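Long-range contact in apicoplast TIC22, putative (Plasmodium falciparum 3D7, PDB 4E6Z), which acts as an essential chaperone required for protein import into the apicoplast, the relict plastid of the parasite: residues V99-L104 / Y165-S170. Numbering follows the deposited sequence.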
loop_
_atom_site.group_PDB
_atom_site.type_symbol
_atom_site.label_atom_id
_atom_site.label_comp_id
_atom_site.label_asym_id
_atom_site.label_seq_id
_atom_site.Cartn_x
_atom_site.Cartn_y
_atom_site.Cartn_z
ATOM N N VAL A 99 6.168 15.543 -9.831
ATOM C CA VAL A 99 5.909 14.309 -9.100
ATOM C C VAL A 99 5.283 14.526 -7.727
ATOM O O VAL A 99 5.734 15.364 -6.950
ATOM C CB VAL A 99 7.196 13.486 -8.922
ATOM C CG1 VAL A 99 6.937 12.286 -8.029
ATOM C CG2 VAL A 99 7.723 13.042 -10.272
ATOM N N CYS A 100 4.238 13.756 -7.438
ATOM C CA CYS A 100 3.679 13.695 -6.095
ATOM C C CYS A 100 3.837 12.285 -5.524
ATOM O O CYS A 100 3.788 11.301 -6.259
ATOM C CB CYS A 100 2.212 14.143 -6.081
ATOM S SG CYS A 100 1.992 15.941 -6.300
ATOM N N TYR A 101 4.033 12.202 -4.214
ATOM C CA TYR A 101 4.317 10.941 -3.542
ATOM C C TYR A 101 3.118 10.397 -2.775
ATOM O O TYR A 101 2.490 11.106 -1.994
ATOM C CB TYR A 101 5.507 11.114 -2.596
ATOM C CG TYR A 101 6.800 11.391 -3.322
ATOM C CD1 TYR A 101 7.571 10.352 -3.821
ATOM C CD2 TYR A 101 7.243 12.692 -3.525
ATOM C CE1 TYR A 101 8.752 10.598 -4.495
ATOM C CE2 TYR A 101 8.425 12.949 -4.199
ATOM C CZ TYR A 101 9.174 11.896 -4.683
ATOM O OH TYR A 101 10.352 12.136 -5.351
HETATM N N MSE A 102 2.808 9.130 -3.008
HETATM C CA MSE A 102 1.735 8.459 -2.291
HETATM C C MSE A 102 2.300 7.244 -1.562
HETATM O O MSE A 102 2.928 6.387 -2.176
HETATM C CB MSE A 102 0.654 8.021 -3.269
HETATM C CG MSE A 102 0.153 9.142 -4.143
HETATM SE SE MSE A 102 -1.240 8.569 -5.369
HETATM C CE MSE A 102 -0.267 7.184 -6.346
ATOM N N PHE A 103 2.092 7.182 -0.252
ATOM C CA PHE A 103 2.690 6.130 0.565
ATOM C C PHE A 103 1.655 5.102 1.012
ATOM O O PHE A 103 0.556 5.455 1.440
ATOM C CB PHE A 103 3.385 6.732 1.788
ATOM C CG PHE A 103 4.481 7.705 1.448
ATOM C CD1 PHE A 103 5.794 7.278 1.338
ATOM C CD2 PHE A 103 4.196 9.050 1.236
ATOM C CE1 PHE A 103 6.806 8.166 1.021
ATOM C CE2 PHE A 103 5.206 9.949 0.922
ATOM C CZ PHE A 103 6.515 9.507 0.815
ATOM N N LEU A 104 2.011 3.825 0.910
ATOM C CA LEU A 104 1.148 2.760 1.406
ATOM C C LEU A 104 1.299 2.617 2.916
ATOM O O LEU A 104 0.415 2.087 3.590
ATOM C CB LEU A 104 1.451 1.439 0.695
ATOM C CG LEU A 104 0.777 1.292 -0.671
ATOM C CD1 LEU A 104 1.510 0.293 -1.556
ATOM C CD2 LEU A 104 -0.687 0.899 -0.505
ATOM N N TYR A 165 2.936 13.356 -12.114
ATOM C CA TYR A 165 3.193 11.929 -11.995
ATOM C C TYR A 165 2.994 11.471 -10.551
ATOM O O TYR A 165 3.787 11.797 -9.668
ATOM C CB TYR A 165 4.603 11.583 -12.481
ATOM C CG TYR A 165 4.974 10.130 -12.279
ATOM C CD1 TYR A 165 4.315 9.123 -12.971
ATOM C CD2 TYR A 165 5.983 9.765 -11.399
ATOM C CE1 TYR A 165 4.648 7.794 -12.790
ATOM C CE2 TYR A 165 6.325 8.439 -11.212
ATOM C CZ TYR A 165 5.654 7.457 -11.909
ATOM O OH TYR A 165 5.990 6.133 -11.725
ATOM N N TRP A 166 1.921 10.723 -10.321
ATOM C CA TRP A 166 1.611 10.208 -8.994
ATOM C C TRP A 166 2.389 8.926 -8.721
ATOM O O TRP A 166 2.097 7.880 -9.296
ATOM C CB TRP A 166 0.107 9.962 -8.867
ATOM C CG TRP A 166 -0.699 11.204 -9.074
ATOM C CD1 TRP A 166 -1.261 11.640 -10.244
ATOM C CD2 TRP A 166 -1.025 12.184 -8.083
ATOM N NE1 TRP A 166 -1.922 12.827 -10.036
ATOM C CE2 TRP A 166 -1.790 13.185 -8.718
ATOM C CE3 TRP A 166 -0.744 12.313 -6.719
ATOM C CZ2 TRP A 166 -2.278 14.296 -8.037
ATOM C CZ3 TRP A 166 -1.227 13.419 -6.043
ATOM C CH2 TRP A 166 -1.987 14.394 -6.702
ATOM N N LYS A 167 3.383 9.019 -7.842
ATOM C CA LYS A 167 4.277 7.899 -7.554
ATOM C C LYS A 167 3.873 7.159 -6.281
ATOM O O LYS A 167 3.879 7.728 -5.190
ATOM C CB LYS A 167 5.718 8.396 -7.441
ATOM C CG LYS A 167 6.728 7.332 -7.071
ATOM C CD LYS A 167 8.105 7.944 -6.847
ATOM C CE LYS A 167 8.716 8.429 -8.150
ATOM N NZ LYS A 167 9.011 7.300 -9.077
ATOM N N LEU A 168 3.528 5.884 -6.431
ATOM C CA LEU A 168 3.131 5.060 -5.295
ATOM C C LEU A 168 4.361 4.448 -4.629
ATOM O O LEU A 168 5.199 3.842 -5.296
ATOM C CB LEU A 168 2.164 3.963 -5.754
ATOM C CG LEU A 168 1.555 3.028 -4.701
ATOM C CD1 LEU A 168 0.655 3.786 -3.739
ATOM C CD2 LEU A 168 0.784 1.904 -5.378
ATOM N N ILE A 169 4.465 4.609 -3.314
ATOM C CA ILE A 169 5.590 4.070 -2.555
ATOM C C ILE A 169 5.169 2.945 -1.609
ATOM O O ILE A 169 4.496 3.193 -0.606
ATOM C CB ILE A 169 6.261 5.166 -1.703
ATOM C CG1 ILE A 169 6.510 6.424 -2.538
ATOM C CG2 ILE A 169 7.553 4.642 -1.088
ATOM C CD1 ILE A 169 7.400 6.189 -3.733
ATOM N N SER A 170 5.580 1.715 -1.916
ATOM C CA SER A 170 5.300 0.585 -1.035
ATOM C C SER A 170 5.953 0.788 0.326
ATOM O O SER A 170 6.915 1.534 0.450
ATOM C CB SER A 170 5.789 -0.733 -1.650
ATOM O OG SER A 170 4.969 -1.138 -2.729
#
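V99 to F103 pairs with Y165 to I169 as neighbouring parallel strands, their axes 4.6 Å apart at closest. C100 and M102 supply both their N-H and C=O groups to the ladder, and a last bond from L104 N, just past the end of strand 97-103, reaches I169 O. The bonds from K167 N to C100 O (2.8 Å) and from I169 N to M102 O are both nearly in line with the carbonyl.

Side chains alternate between the two faces. On one face, W166 lies obliquely against C100, with CZ3 3.5 Å from C100 CB. C100 SG sits 4.5 Å from the centroid of the six-membered ring, 27° off its normal, a sulfur-aromatic contact. M102 is selenomethionine here. Its side chain crosses W166 at about a right angle, and SE makes an oblique Met-aromatic contact with the same ring. A bend at chi3 (-59°) sets CE 3.8 Å from W166 CB. CE also reaches L168 CB.

On the other face, Y101 and K167 run side by side. K167 CD comes within 3.6 Å of Y101 CE1, while V99 CG1 lies over one face of the Y101 ring, toward its rim. The Y101 hydroxyl is hydrogen-bonded to E94 OE1. V99 CG2 meets the edge of the Y165 ring, and F103 CD1 packs against I169 CB at 3.7 Å.

Strand 97-103 is the middle of a three-stranded mixed sheet, with 164-169 at one edge. Helix 135-150 packs on the M102 and W166 face; strand 78-83 touches both side chains and bonds to F103 through F80. Helix 106-119 packs on Y101 and F103. The backbone bonds thus fix the register, while apolar and sulfur-aromatic contacts tie the strands together on the W166 face. Lysine meets the Y101 ring through aliphatic CD, an apolar contact.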